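Side-chain contacts in aminotransferase (PDB 3IF2), which probably catalyses amino-group transfer between amino acids and keto acids, perhaps valine and pyruvate, using pyridoxal 5'-phosphate as cofactor: residues G60-T65 / N69-I74; F119-N124 / S298-V303; L223-M228 / S258-N263; E50-T55 / I277-M282; F187-D192 / Y408-E413. All coordinates share one frame; numbering follows the deposited sequence. Where two conformers were deposited one is given.

Overall arrangement
Interaction 4 joins helix 46-60 to loop 277-282; interaction 1, within the span bridged by interaction 4, closes the loop from that helix to helix 71-77. Their centres lie about 18 Å apart on the same side of the chain's centre. Interaction 2 joins helices 115-125 and 291-305, its segments alternating along the chain with those of interaction 4; both lie near the cofactor site and, like interaction 1, touch the second subunit. Interaction 3, at the start of helix 225-237, falls within the spans bridged by interactions 2, 4 and 5. It meets interaction 5 through Glu-227 and Val-191, linking that helix to strand 183-190. Interactions 1 and 5, about 53 Å apart between centres, lie on opposite sides of the chain's centre.

Interaction 1: residues G60-T65 / N69-I74; sequences GNDNDT and NSSAII
Asn-63 and Ser-70 bring their CA atoms to 4.0 Å as segments 60-65 and 69-74 run past each other nearly antiparallel, their touching parts 162° apart in direction; Gly-60 and Ala-72 are the next close pair. Ser-70 is the N-cap of helix 71-77. The side chain of Asp-62 grips the first turn of that helix in two-pronged fashion. Its OD1 accepts from the backbone N of Ser-71 at 2.8 Å, an almost straight bond, and its OD2 accepts from Ser-71 OG at 2.7 Å. Each oxygen uses its syn lone pair, and both bonds go to Ser-71; the chi1 of 68° places CG between the backbone N and the carbonyl carbon and swings the group across to the helix. A second pair of bonds ties Asn-69 to Asp-64. Asn-69 OD1 takes the backbone N-H of Asp-64 at 3.0 Å in its carbonyl plane, and ND2 donates to Asp-64 OD2 at 3.2 Å. Asp-64 OD2 lies almost in the amide plane of Asn-69, while ND2 comes at that oxygen from above the carboxylate plane. Between the two grips, the CB atoms of Asn-63 and Ser-70 pack 3.9 Å apart. Lys-44 and Leu-53 of the second subunit cover Asn-69 and Ser-70. A carboxylate at the first backbone N-H of the helix probably interacts favourably with the helix dipole. The whole is a short loop connecting two successive helices, 46-60 and 71-77, closed by side-chain bonds, with the Asp-62 carboxylate bound to the residue after the N-cap position.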
# COMPACT_ATOMS: atom_id res chain seq x y z
N GLY A 60 20.64 -8.39 -10.64
CA GLY A 60 20.31 -8.67 -12.04
C GLY A 60 21.35 -9.49 -12.81
O GLY A 60 21.04 -9.95 -13.91
N ASN A 61 22.55 -9.67 -12.23
CA ASN A 61 23.67 -10.41 -12.85
C ASN A 61 23.93 -11.82 -12.25
O ASN A 61 24.91 -12.43 -12.64
CB ASN A 61 24.96 -9.55 -12.80
CG ASN A 61 24.91 -8.30 -13.73
OD1 ASN A 61 24.14 -8.25 -14.67
ND2 ASN A 61 25.77 -7.31 -13.47
N ASP A 62 23.08 -12.33 -11.34
CA ASP A 62 23.25 -13.68 -10.72
C ASP A 62 22.37 -14.80 -11.33
O ASP A 62 22.08 -15.84 -10.69
CB ASP A 62 23.11 -13.64 -9.19
CG ASP A 62 21.68 -13.31 -8.69
OD1 ASP A 62 20.73 -13.11 -9.51
OD2 ASP A 62 21.52 -13.24 -7.45
N ASN A 63 21.92 -14.56 -12.57
CA ASN A 63 21.19 -15.53 -13.36
C ASN A 63 22.15 -16.62 -13.83
O ASN A 63 23.35 -16.36 -13.99
CB ASN A 63 20.52 -14.88 -14.60
CG ASN A 63 21.52 -14.15 -15.53
OD1 ASN A 63 22.06 -13.09 -15.21
ND2 ASN A 63 21.74 -14.72 -16.69
N ASP A 64 21.61 -17.83 -14.04
CA ASP A 64 22.39 -18.94 -14.61
C ASP A 64 22.63 -18.60 -16.08
O ASP A 64 21.88 -17.81 -16.66
CB ASP A 64 21.71 -20.29 -14.41
CG ASP A 64 21.71 -20.72 -12.93
OD1 ASP A 64 22.73 -20.61 -12.23
OD2 ASP A 64 20.67 -21.19 -12.46
N THR A 65 23.72 -19.14 -16.65
CA THR A 65 24.13 -18.83 -18.01
C THR A 65 23.00 -19.04 -19.04
O THR A 65 22.33 -20.09 -19.03
CB THR A 65 25.35 -19.65 -18.41
OG1 THR A 65 26.37 -19.43 -17.44
CG2 THR A 65 25.87 -19.28 -19.80
N ASN A 69 16.61 -15.97 -15.07
CA ASN A 69 16.27 -16.28 -13.64
C ASN A 69 17.11 -15.59 -12.53
O ASN A 69 17.44 -16.22 -11.51
CB ASN A 69 16.31 -17.81 -13.41
CG ASN A 69 17.75 -18.39 -13.44
OD1 ASN A 69 18.66 -17.83 -14.06
ND2 ASN A 69 17.95 -19.48 -12.74
N SER A 70 17.46 -14.31 -12.69
CA SER A 70 18.18 -13.55 -11.67
C SER A 70 17.30 -13.22 -10.45
O SER A 70 16.08 -13.30 -10.52
CB SER A 70 18.75 -12.25 -12.25
OG SER A 70 17.74 -11.49 -12.88
N SER A 71 17.93 -12.86 -9.33
CA SER A 71 17.21 -12.50 -8.08
C SER A 71 16.20 -11.38 -8.31
O SER A 71 15.08 -11.45 -7.83
CB SER A 71 18.18 -12.09 -6.95
OG SER A 71 18.97 -13.18 -6.52
N ALA A 72 16.62 -10.37 -9.07
CA ALA A 72 15.77 -9.26 -9.48
C ALA A 72 14.51 -9.77 -10.17
O ALA A 72 13.41 -9.36 -9.80
CB ALA A 72 16.55 -8.29 -10.37
N ILE A 73 14.65 -10.67 -11.14
CA ILE A 73 13.49 -11.26 -11.83
C ILE A 73 12.57 -12.07 -10.90
O ILE A 73 11.35 -11.93 -10.94
CB ILE A 73 13.92 -12.10 -13.10
CG1 ILE A 73 14.42 -11.16 -14.22
CG2 ILE A 73 12.80 -12.99 -13.61
CD1 ILE A 73 13.45 -10.02 -14.68
N ILE A 74 13.16 -12.89 -10.04
CA ILE A 74 12.39 -13.74 -9.12
C ILE A 74 11.56 -12.87 -8.15
O ILE A 74 10.37 -13.16 -7.90
CB ILE A 74 13.31 -14.79 -8.39
CG1 ILE A 74 13.86 -15.82 -9.41
CG2 ILE A 74 12.58 -15.51 -7.27
CD1 ILE A 74 14.99 -16.69 -8.88

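Interaction 2: residues F119-N124 / S298-V303; sequences FFYLFN and SAMNAV
A Met-aromatic contact joins Tyr-121 of helix 115-125 to Met-300, a selenomethionine, of helix 291-305. The two side chains lie alongside, pointing opposite ways. Met-300 CB stands over the centre of the Tyr-121 ring, 3.9 Å from its centroid and only 10° off the normal, a CH-pi contact. Its SE lies further back, oblique to the ring at 4.3 Å from the centroid, and presses on Tyr-121 CB at 3.6 Å. With chi1 of -74° and an extended chain beyond CG, the selenomethionine lies along the tyrosine from ring to CB. The helices belong to the core of a class I/II aminotransferase: helix 115-125 carries Ser-115 and Gln-116, which bind pyridoxal 5'-phosphate, and Phe-119 touches the cofactor. At the far end of Tyr-121, the hydroxyl donates to Asn-301 OD1 at 2.7 Å. The oxygen approaches the ring at its edge, and the hydroxyl is tilted 30° from the plane of the acceptor's carbonyl; ring and amide planes are steeply inclined. The buried amide of Asn-301 has partners on both atoms: OD1 also accepts from Asn-305 ND2, while ND2 donates to the carbonyls of Leu-111 and Pro-82. This network fixes the rotation of the amide and thereby the acceptor for the tyrosine. Phe-7 of the second subunit packs on Met-300.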
# COMPACT_ATOMS: atom_id res chain seq x y z
N PHE A 119 1.37 2.73 10.22
CA PHE A 119 0.61 3.56 11.16
C PHE A 119 -0.88 3.55 10.86
O PHE A 119 -1.67 3.59 11.80
CB PHE A 119 1.13 4.99 11.26
CG PHE A 119 2.60 5.05 11.45
CD1 PHE A 119 3.22 4.33 12.48
CD2 PHE A 119 3.38 5.79 10.59
CE1 PHE A 119 4.60 4.37 12.65
CE2 PHE A 119 4.74 5.83 10.74
CZ PHE A 119 5.35 5.12 11.78
N PHE A 120 -1.25 3.51 9.58
CA PHE A 120 -2.65 3.36 9.19
C PHE A 120 -3.22 2.06 9.80
O PHE A 120 -4.31 2.07 10.34
CB PHE A 120 -2.84 3.39 7.67
CG PHE A 120 -4.24 3.10 7.24
CD1 PHE A 120 -5.24 4.06 7.41
CD2 PHE A 120 -4.59 1.87 6.70
CE1 PHE A 120 -6.57 3.79 7.03
CE2 PHE A 120 -5.91 1.60 6.32
CZ PHE A 120 -6.90 2.57 6.48
N TYR A 121 -2.44 0.97 9.77
CA TYR A 121 -2.88 -0.26 10.41
C TYR A 121 -2.90 -0.14 11.93
O TYR A 121 -3.97 -0.33 12.53
CB TYR A 121 -2.02 -1.49 10.00
CG TYR A 121 -2.04 -1.90 8.53
CD1 TYR A 121 -3.10 -1.61 7.67
CD2 TYR A 121 -1.00 -2.69 8.03
CE1 TYR A 121 -3.08 -2.04 6.34
CE2 TYR A 121 -0.97 -3.13 6.73
CZ TYR A 121 -2.00 -2.81 5.87
OH TYR A 121 -1.98 -3.28 4.59
N LEU A 122 -1.75 0.18 12.53
CA LEU A 122 -1.61 0.23 13.99
C LEU A 122 -2.56 1.21 14.70
O LEU A 122 -3.14 0.86 15.74
CB LEU A 122 -0.15 0.47 14.43
CG LEU A 122 0.92 -0.60 14.09
CD1 LEU A 122 2.35 -0.04 14.36
CD2 LEU A 122 0.67 -1.94 14.82
N PHE A 123 -2.76 2.41 14.15
CA PHE A 123 -3.64 3.39 14.80
C PHE A 123 -5.12 3.03 14.69
O PHE A 123 -5.89 3.34 15.60
CB PHE A 123 -3.36 4.82 14.36
CG PHE A 123 -1.95 5.33 14.67
CD1 PHE A 123 -1.08 4.71 15.58
CD2 PHE A 123 -1.54 6.53 14.12
CE1 PHE A 123 0.19 5.24 15.84
CE2 PHE A 123 -0.32 7.07 14.41
CZ PHE A 123 0.56 6.43 15.26
N ASN A 124 -5.51 2.37 13.61
CA ASN A 124 -6.87 1.82 13.47
C ASN A 124 -7.03 0.47 14.18
O ASN A 124 -8.15 0.08 14.50
CB ASN A 124 -7.27 1.74 11.99
CG ASN A 124 -7.64 3.09 11.43
OD1 ASN A 124 -8.66 3.67 11.84
ND2 ASN A 124 -6.83 3.60 10.51
N SER A 298 -0.52 -8.91 8.94
CA SER A 298 -0.53 -9.88 7.82
C SER A 298 -1.93 -9.96 7.22
O SER A 298 -2.10 -9.82 6.00
CB SER A 298 -0.08 -11.28 8.31
OG SER A 298 -0.31 -12.32 7.36
N ALA A 299 -2.93 -10.17 8.09
CA ALA A 299 -4.33 -10.29 7.65
C ALA A 299 -4.82 -9.01 6.95
O ALA A 299 -5.53 -9.09 5.94
CB ALA A 299 -5.27 -10.70 8.80
N MSE A 300 -4.44 -7.86 7.51
CA MSE A 300 -4.74 -6.55 6.90
C MSE A 300 -4.05 -6.35 5.52
O MSE A 300 -4.68 -5.83 4.59
CB MSE A 300 -4.39 -5.41 7.86
CG MSE A 300 -5.36 -5.27 9.01
SE MSE A 300 -4.79 -3.85 10.20
CE MSE A 300 -6.16 -3.99 11.58
N ASN A 301 -2.77 -6.71 5.42
CA ASN A 301 -2.05 -6.70 4.12
C ASN A 301 -2.78 -7.51 3.09
O ASN A 301 -3.01 -7.02 2.01
CB ASN A 301 -0.58 -7.21 4.24
CG ASN A 301 0.41 -6.11 4.63
OD1 ASN A 301 0.19 -4.93 4.38
ND2 ASN A 301 1.56 -6.52 5.15
N ALA A 302 -3.18 -8.73 3.45
CA ALA A 302 -3.97 -9.61 2.54
C ALA A 302 -5.19 -8.91 1.93
O ALA A 302 -5.39 -8.98 0.74
CB ALA A 302 -4.42 -10.88 3.24
N VAL A 303 -5.95 -8.19 2.74
CA VAL A 303 -7.19 -7.56 2.29
C VAL A 303 -6.93 -6.23 1.57
O VAL A 303 -7.45 -6.00 0.48
CB VAL A 303 -8.20 -7.37 3.48
CG1 VAL A 303 -9.49 -6.76 3.00
CG2 VAL A 303 -8.49 -8.69 4.17

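Interaction 3: residues L223-M228 / S258-N263; sequences LTDEEM and SDAHLN
Asp-225, the first residue of helix 225-237, meets His-261 of the loop 258-263 by one hydrogen bond and by a carboxylate lying across the imidazole. The bond runs from the backbone N of His-261 to Asp-225 OD1, 2.9 Å long and using the syn lone pair of that oxygen. OD1 has a stronger partner in Arg-214, whose NH2 forms a salt bridge with it, so OD1 has two partners, the His-261 N-H and the Arg-214 guanidinium. Its other oxygen, OD2, stands over a face of the His-261 ring, 3.1 Å from ND1, where the angle is too poor for a hydrogen bond; carboxylate and ring planes are only 23° apart. Van der Waals contact is slight: OD1 touches Ala-260 CA at 3.4 Å and lies 4.0 Å from Ala-260 CB. Asp-259 OD2 lies 4.5 Å from Asp-225 OD2, a like-charge approach that Arg-214 probably eases. Within segment 223-228 a capping box closes the helix start: Glu-227 N donates to Thr-224 OG1 at 3.0 Å, and Thr-224 N to Glu-227 OE1 at 3.1 Å. The contact thus pins the loop between strands 242-245 and 268-273 to the beginning of helix 225-237, where Met-228 packs on strand 242-245 and Thr-224 and Glu-227 reach strand 183-190.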
# COMPACT_ATOMS: atom_id res chain seq x y z
N LEU A 223 13.75 11.39 22.71
CA LEU A 223 13.24 11.07 24.05
C LEU A 223 14.34 10.25 24.73
O LEU A 223 14.90 9.35 24.13
CB LEU A 223 11.92 10.28 24.00
CG LEU A 223 10.70 11.03 23.43
CD1 LEU A 223 9.60 10.06 23.00
CD2 LEU A 223 10.17 12.05 24.43
N THR A 224 14.64 10.60 25.97
CA THR A 224 15.76 10.02 26.73
C THR A 224 15.49 8.57 27.13
O THR A 224 14.34 8.16 27.28
CB THR A 224 16.09 10.85 28.03
OG1 THR A 224 15.13 10.59 29.06
CG2 THR A 224 16.15 12.36 27.75
N ASP A 225 16.56 7.81 27.32
CA ASP A 225 16.46 6.43 27.82
C ASP A 225 15.56 6.33 29.07
O ASP A 225 14.72 5.42 29.15
CB ASP A 225 17.86 5.83 28.10
CG ASP A 225 18.62 5.46 26.82
OD1 ASP A 225 18.02 5.40 25.70
OD2 ASP A 225 19.84 5.19 26.95
N GLU A 226 15.72 7.28 30.00
CA GLU A 226 14.91 7.32 31.23
C GLU A 226 13.44 7.62 30.91
O GLU A 226 12.53 7.02 31.50
CB GLU A 226 15.45 8.35 32.23
CG GLU A 226 14.87 8.20 33.64
CD GLU A 226 15.33 9.29 34.57
OE1 GLU A 226 15.93 10.28 34.10
OE2 GLU A 226 15.08 9.16 35.78
N GLU A 227 13.20 8.53 29.95
CA GLU A 227 11.82 8.85 29.51
C GLU A 227 11.13 7.63 28.86
O GLU A 227 9.95 7.35 29.14
CB GLU A 227 11.79 10.07 28.57
CG GLU A 227 11.97 11.43 29.27
CD GLU A 227 12.07 12.62 28.32
OE1 GLU A 227 12.48 12.45 27.15
OE2 GLU A 227 11.76 13.75 28.75
N MSE A 228 11.88 6.89 28.03
CA MSE A 228 11.35 5.66 27.39
C MSE A 228 11.04 4.52 28.38
O MSE A 228 10.05 3.80 28.19
CB MSE A 228 12.29 5.14 26.30
CG MSE A 228 12.46 6.08 25.11
SE MSE A 228 10.84 6.71 24.21
CE MSE A 228 9.98 4.98 24.05
N SER A 258 22.79 11.78 19.92
CA SER A 258 22.88 11.74 21.39
C SER A 258 22.71 10.31 21.90
O SER A 258 22.14 9.47 21.21
CB SER A 258 21.86 12.69 22.03
OG SER A 258 20.53 12.26 21.81
N ASP A 259 23.18 10.05 23.11
CA ASP A 259 23.19 8.70 23.71
C ASP A 259 21.78 8.08 23.82
O ASP A 259 20.92 8.68 24.43
CB ASP A 259 23.87 8.75 25.10
CG ASP A 259 24.35 7.38 25.58
OD1 ASP A 259 25.13 6.70 24.85
OD2 ASP A 259 24.00 6.99 26.71
N ALA A 260 21.55 6.92 23.20
CA ALA A 260 20.25 6.22 23.25
C ALA A 260 20.38 4.71 23.07
O ALA A 260 21.35 4.24 22.48
CB ALA A 260 19.30 6.78 22.18
N HIS A 261 19.41 3.97 23.59
CA HIS A 261 19.35 2.52 23.44
C HIS A 261 18.07 2.07 22.74
O HIS A 261 17.01 2.61 23.01
CB HIS A 261 19.51 1.82 24.78
CG HIS A 261 20.82 2.10 25.43
ND1 HIS A 261 20.95 2.29 26.80
CD2 HIS A 261 22.06 2.28 24.90
CE1 HIS A 261 22.22 2.52 27.08
NE2 HIS A 261 22.91 2.54 25.95
N LEU A 262 18.18 1.12 21.81
CA LEU A 262 17.03 0.54 21.12
C LEU A 262 16.67 -0.69 21.94
O LEU A 262 17.47 -1.63 22.02
CB LEU A 262 17.36 0.14 19.68
CG LEU A 262 16.19 -0.35 18.82
CD1 LEU A 262 15.19 0.78 18.56
CD2 LEU A 262 16.70 -0.93 17.49
N ASN A 263 15.50 -0.65 22.58
CA ASN A 263 14.97 -1.76 23.38
C ASN A 263 13.67 -2.31 22.81
O ASN A 263 12.95 -1.63 22.07
CB ASN A 263 14.76 -1.33 24.83
CG ASN A 263 16.07 -1.17 25.61
OD1 ASN A 263 16.31 -0.12 26.19
ND2 ASN A 263 16.89 -2.21 25.63

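Interaction 4: residues E50-T55 / I277-M282; sequences ELFLET and IGLPGM
Both Phe-52 (chi1 -69°) and Leu-279 (chi1 -57°) carry CG anti to the carbonyl carbon, and these torsions bring the phenyl ring and the isobutyl group face to face across the contact. Leu-279 covers one face, with CD2 closest: it sits 3.5 Å above the ring plane and offset toward the rim, at 3.5 Å from Phe-52 CE2 and 3.7 Å from the centroid, a CH-pi contact. Its branch point CG lies over the same face, near the CE2-CZ side, 3.7 Å from Phe-52 CZ. Ile-277 meets the ring at its edge, by CZ. Its carbonyl O lies near the ring plane, 3.7 Å from Phe-52 CZ, and its CG1 approaches the same CZ at 4.2 Å. Between them, Gly-278 has a positive phi of 122°, a backbone shape that calls for glycine, and lies close to Phe-52 CE2, where a CB would be tight. All four touching residues are buried, and the contact across the segments is made without polar bonding. Ile-277 also packs on Ile-325 and Ile-333 of helix 324-351, while Met-76 of the second subunit covers Leu-279. Helix 46-60 thus backs the loop that follows Lys-276, a residue that binds pyridoxal 5'-phosphate; this apolar contact lies near the cofactor site, the Leu-279 side chain about 9 Å from the bound cofactor, as befits a class I/II aminotransferase in which this lysine probably forms the internal aldimine.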
# COMPACT_ATOMS: atom_id res chain seq x y z
N GLU A 50 25.98 4.79 -4.73
CA GLU A 50 26.98 3.88 -5.30
C GLU A 50 26.78 2.46 -4.77
O GLU A 50 26.84 1.51 -5.57
CB GLU A 50 28.40 4.38 -5.00
CG GLU A 50 28.83 5.49 -5.93
CD GLU A 50 29.87 6.44 -5.36
OE1 GLU A 50 30.47 6.18 -4.29
OE2 GLU A 50 30.06 7.49 -6.02
N LEU A 51 26.57 2.32 -3.45
CA LEU A 51 26.33 0.99 -2.86
C LEU A 51 25.01 0.37 -3.37
O LEU A 51 24.95 -0.82 -3.68
CB LEU A 51 26.34 1.03 -1.34
CG LEU A 51 26.01 -0.26 -0.55
CD1 LEU A 51 26.81 -1.49 -1.03
CD2 LEU A 51 26.22 0.00 0.93
N PHE A 52 23.97 1.20 -3.43
CA PHE A 52 22.69 0.79 -3.97
C PHE A 52 22.80 0.35 -5.43
O PHE A 52 22.24 -0.70 -5.77
CB PHE A 52 21.60 1.88 -3.82
CG PHE A 52 21.14 2.14 -2.38
CD1 PHE A 52 21.21 1.16 -1.35
CD2 PHE A 52 20.50 3.34 -2.09
CE1 PHE A 52 20.76 1.43 -0.06
CE2 PHE A 52 20.02 3.59 -0.79
CZ PHE A 52 20.16 2.63 0.22
N LEU A 53 23.51 1.11 -6.26
CA LEU A 53 23.66 0.77 -7.69
C LEU A 53 24.39 -0.55 -7.87
O LEU A 53 23.99 -1.37 -8.69
CB LEU A 53 24.39 1.88 -8.48
CG LEU A 53 24.40 1.77 -10.01
CD1 LEU A 53 23.00 1.40 -10.58
CD2 LEU A 53 24.95 3.04 -10.61
N GLU A 54 25.44 -0.76 -7.07
CA GLU A 54 26.19 -2.03 -7.05
C GLU A 54 25.28 -3.21 -6.69
O GLU A 54 25.31 -4.24 -7.36
CB GLU A 54 27.37 -1.93 -6.06
CG GLU A 54 28.08 -3.24 -5.68
CD GLU A 54 29.11 -2.97 -4.60
OE1 GLU A 54 30.08 -2.24 -4.90
OE2 GLU A 54 28.94 -3.48 -3.47
N THR A 55 24.51 -3.04 -5.63
CA THR A 55 23.59 -4.10 -5.19
C THR A 55 22.56 -4.43 -6.30
O THR A 55 22.37 -5.59 -6.63
CB THR A 55 22.89 -3.74 -3.87
OG1 THR A 55 23.88 -3.37 -2.89
CG2 THR A 55 22.11 -4.91 -3.35
N ILE A 277 17.10 5.64 4.86
CA ILE A 277 18.43 5.18 4.49
C ILE A 277 18.68 5.58 3.04
O ILE A 277 19.81 5.46 2.58
CB ILE A 277 18.73 3.64 4.74
CG1 ILE A 277 17.99 2.68 3.78
CG2 ILE A 277 18.37 3.27 6.16
CD1 ILE A 277 18.42 1.21 3.92
N GLY A 278 17.63 6.01 2.32
CA GLY A 278 17.68 6.46 0.94
C GLY A 278 16.81 5.74 -0.08
O GLY A 278 16.99 5.97 -1.26
N LEU A 279 15.85 4.89 0.34
CA LEU A 279 14.96 4.13 -0.58
C LEU A 279 13.46 4.43 -0.40
O LEU A 279 12.63 3.49 -0.41
CB LEU A 279 15.22 2.63 -0.44
CG LEU A 279 16.64 2.11 -0.66
CD1 LEU A 279 16.77 0.64 -0.20
CD2 LEU A 279 17.07 2.29 -2.12
N PRO A 280 13.08 5.73 -0.28
CA PRO A 280 11.68 6.05 -0.03
C PRO A 280 10.76 5.67 -1.18
O PRO A 280 9.59 5.37 -0.93
CB PRO A 280 11.70 7.56 0.17
CG PRO A 280 12.78 8.01 -0.73
CD PRO A 280 13.84 6.97 -0.54
N GLY A 281 11.28 5.66 -2.40
CA GLY A 281 10.51 5.31 -3.59
C GLY A 281 10.04 3.88 -3.63
O GLY A 281 9.07 3.57 -4.31
N MSE A 282 10.74 3.02 -2.88
CA MSE A 282 10.41 1.60 -2.76
C MSE A 282 9.28 1.27 -1.78
O MSE A 282 8.73 0.17 -1.87
CB MSE A 282 11.64 0.82 -2.33
CG MSE A 282 12.87 0.94 -3.22
SE MSE A 282 12.56 0.36 -5.03
CE MSE A 282 14.35 -0.39 -5.18

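Interaction 5: residues F187-D192 / Y408-E413; sequences FKYRVD and YQHAHE
Tyr-189 and His-410 reach out to meet through a single hydrogen bond, Tyr-189 OH to His-410 NE2 at 2.7 Å, in which either could be the donor. The tyrosine has CG anti to the carbonyl carbon (chi1 -67°) and projects from strand 183-190, whereas His-410 has CG anti to its own backbone N (chi1 -169°), extending the imidazole from the 3-10 turn 410-412 to close a gap of 12.0 Å between the CA atoms of Tyr-189 and His-410. The rings are almost perpendicular, 89° between planes, with centroids 5.6 Å apart; they touch rim to rim, NE2 lying at the edge of the tyrosine ring and the hydroxyl at the edge of the imidazole. His-410 NE2 is also 3.4 Å from Tyr-189 CE1, near the ring plane, on the CE1 side of the hydroxyl. Phe-187 CE2 packs on one face of the tyrosine ring, 3.7 Å above its plane and near the rim. The Tyr-189 hydroxyl is also hydrogen-bonded to Trp-369 NE1, so it has two partners. Trp-371 stands edge-to-face with both His-410 and Phe-187, bringing the side chains of strand and turn against a common indole. Tyr-189 therefore ties strand 183-190 of the six-stranded sheet to the turn leading into strand 414-418, with the tryptophans of strand 367-372 beside them and Ile-175 of strand 174-180 against His-410.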
# COMPACT_ATOMS: atom_id res chain seq x y z
N PHE A 187 16.95 24.65 23.00
CA PHE A 187 15.99 24.07 23.94
C PHE A 187 15.67 22.61 23.62
O PHE A 187 15.98 22.12 22.53
CB PHE A 187 14.71 24.92 23.99
CG PHE A 187 13.90 24.93 22.71
CD1 PHE A 187 14.30 25.69 21.62
CD2 PHE A 187 12.69 24.24 22.63
CE1 PHE A 187 13.54 25.73 20.44
CE2 PHE A 187 11.92 24.28 21.46
CZ PHE A 187 12.35 25.01 20.36
N LYS A 188 15.09 21.93 24.60
CA LYS A 188 14.70 20.53 24.47
C LYS A 188 13.34 20.33 25.11
O LYS A 188 13.13 20.69 26.28
CB LYS A 188 15.71 19.62 25.20
CG LYS A 188 15.63 18.09 24.82
CD LYS A 188 16.23 17.17 25.89
CE LYS A 188 16.43 15.71 25.46
NZ LYS A 188 15.30 15.05 24.70
N TYR A 189 12.41 19.77 24.33
CA TYR A 189 11.09 19.38 24.82
C TYR A 189 11.29 18.16 25.72
O TYR A 189 12.15 17.31 25.42
CB TYR A 189 10.14 19.01 23.68
CG TYR A 189 9.73 20.14 22.76
CD1 TYR A 189 9.05 21.25 23.26
CD2 TYR A 189 9.93 20.07 21.37
CE1 TYR A 189 8.63 22.30 22.42
CE2 TYR A 189 9.52 21.12 20.52
CZ TYR A 189 8.86 22.22 21.06
OH TYR A 189 8.47 23.23 20.23
N ARG A 190 10.52 18.10 26.82
CA ARG A 190 10.56 16.96 27.76
C ARG A 190 9.15 16.52 28.19
O ARG A 190 8.22 17.32 28.27
CB ARG A 190 11.50 17.23 28.96
CG ARG A 190 13.00 17.06 28.57
CD ARG A 190 13.94 16.74 29.75
NE ARG A 190 14.31 17.90 30.57
CZ ARG A 190 15.42 18.62 30.40
NH1 ARG A 190 16.29 18.31 29.45
NH2 ARG A 190 15.66 19.65 31.20
N VAL A 191 9.00 15.22 28.44
CA VAL A 191 7.71 14.62 28.78
C VAL A 191 7.20 15.10 30.15
O VAL A 191 7.91 15.02 31.15
CB VAL A 191 7.73 13.06 28.73
CG1 VAL A 191 6.36 12.49 29.10
CG2 VAL A 191 8.14 12.57 27.35
N ASP A 192 5.96 15.60 30.14
CA ASP A 192 5.26 16.06 31.34
C ASP A 192 4.53 14.83 31.88
O ASP A 192 3.38 14.57 31.51
CB ASP A 192 4.31 17.22 31.00
CG ASP A 192 3.55 17.77 32.21
OD1 ASP A 192 3.81 17.38 33.37
OD2 ASP A 192 2.69 18.64 31.96
N TYR A 408 -3.26 28.38 21.18
CA TYR A 408 -2.01 27.78 21.68
C TYR A 408 -0.87 28.59 21.07
O TYR A 408 -0.50 28.34 19.93
CB TYR A 408 -1.96 26.28 21.31
CG TYR A 408 -0.78 25.46 21.84
CD1 TYR A 408 0.05 25.92 22.88
CD2 TYR A 408 -0.55 24.16 21.38
CE1 TYR A 408 1.10 25.15 23.39
CE2 TYR A 408 0.52 23.38 21.89
CZ TYR A 408 1.34 23.90 22.90
OH TYR A 408 2.38 23.17 23.43
N GLN A 409 -0.36 29.57 21.83
CA GLN A 409 0.70 30.49 21.38
C GLN A 409 1.90 29.75 20.78
O GLN A 409 2.28 30.01 19.65
CB GLN A 409 1.16 31.40 22.53
CG GLN A 409 2.32 32.38 22.21
CD GLN A 409 2.74 33.26 23.39
OE1 GLN A 409 1.95 33.54 24.28
NE2 GLN A 409 4.00 33.72 23.36
N HIS A 410 2.44 28.81 21.54
CA HIS A 410 3.61 28.05 21.12
C HIS A 410 3.43 27.34 19.77
O HIS A 410 4.36 27.32 18.96
CB HIS A 410 4.05 27.06 22.20
CG HIS A 410 5.39 26.45 21.95
ND1 HIS A 410 6.57 27.14 22.12
CD2 HIS A 410 5.74 25.20 21.54
CE1 HIS A 410 7.58 26.35 21.83
NE2 HIS A 410 7.11 25.17 21.49
N ALA A 411 2.23 26.80 19.52
CA ALA A 411 1.89 26.15 18.24
C ALA A 411 1.84 27.11 17.03
O ALA A 411 1.80 26.65 15.89
CB ALA A 411 0.57 25.35 18.35
N HIS A 412 1.84 28.42 17.27
CA HIS A 412 1.87 29.43 16.20
C HIS A 412 3.21 30.18 16.11
O HIS A 412 3.32 31.16 15.36
CB HIS A 412 0.73 30.45 16.42
CG HIS A 412 -0.63 29.84 16.30
ND1 HIS A 412 -1.10 29.31 15.11
CD2 HIS A 412 -1.61 29.66 17.21
CE1 HIS A 412 -2.32 28.84 15.30
NE2 HIS A 412 -2.66 29.04 16.57
N GLU A 413 4.24 29.71 16.84
CA GLU A 413 5.56 30.38 16.90
C GLU A 413 6.74 29.58 16.34
O GLU A 413 7.86 30.08 16.37
CB GLU A 413 5.85 30.84 18.35
CG GLU A 413 5.00 32.03 18.78
CD GLU A 413 5.34 32.56 20.17
OE1 GLU A 413 6.10 31.89 20.91
OE2 GLU A 413 4.81 33.65 20.51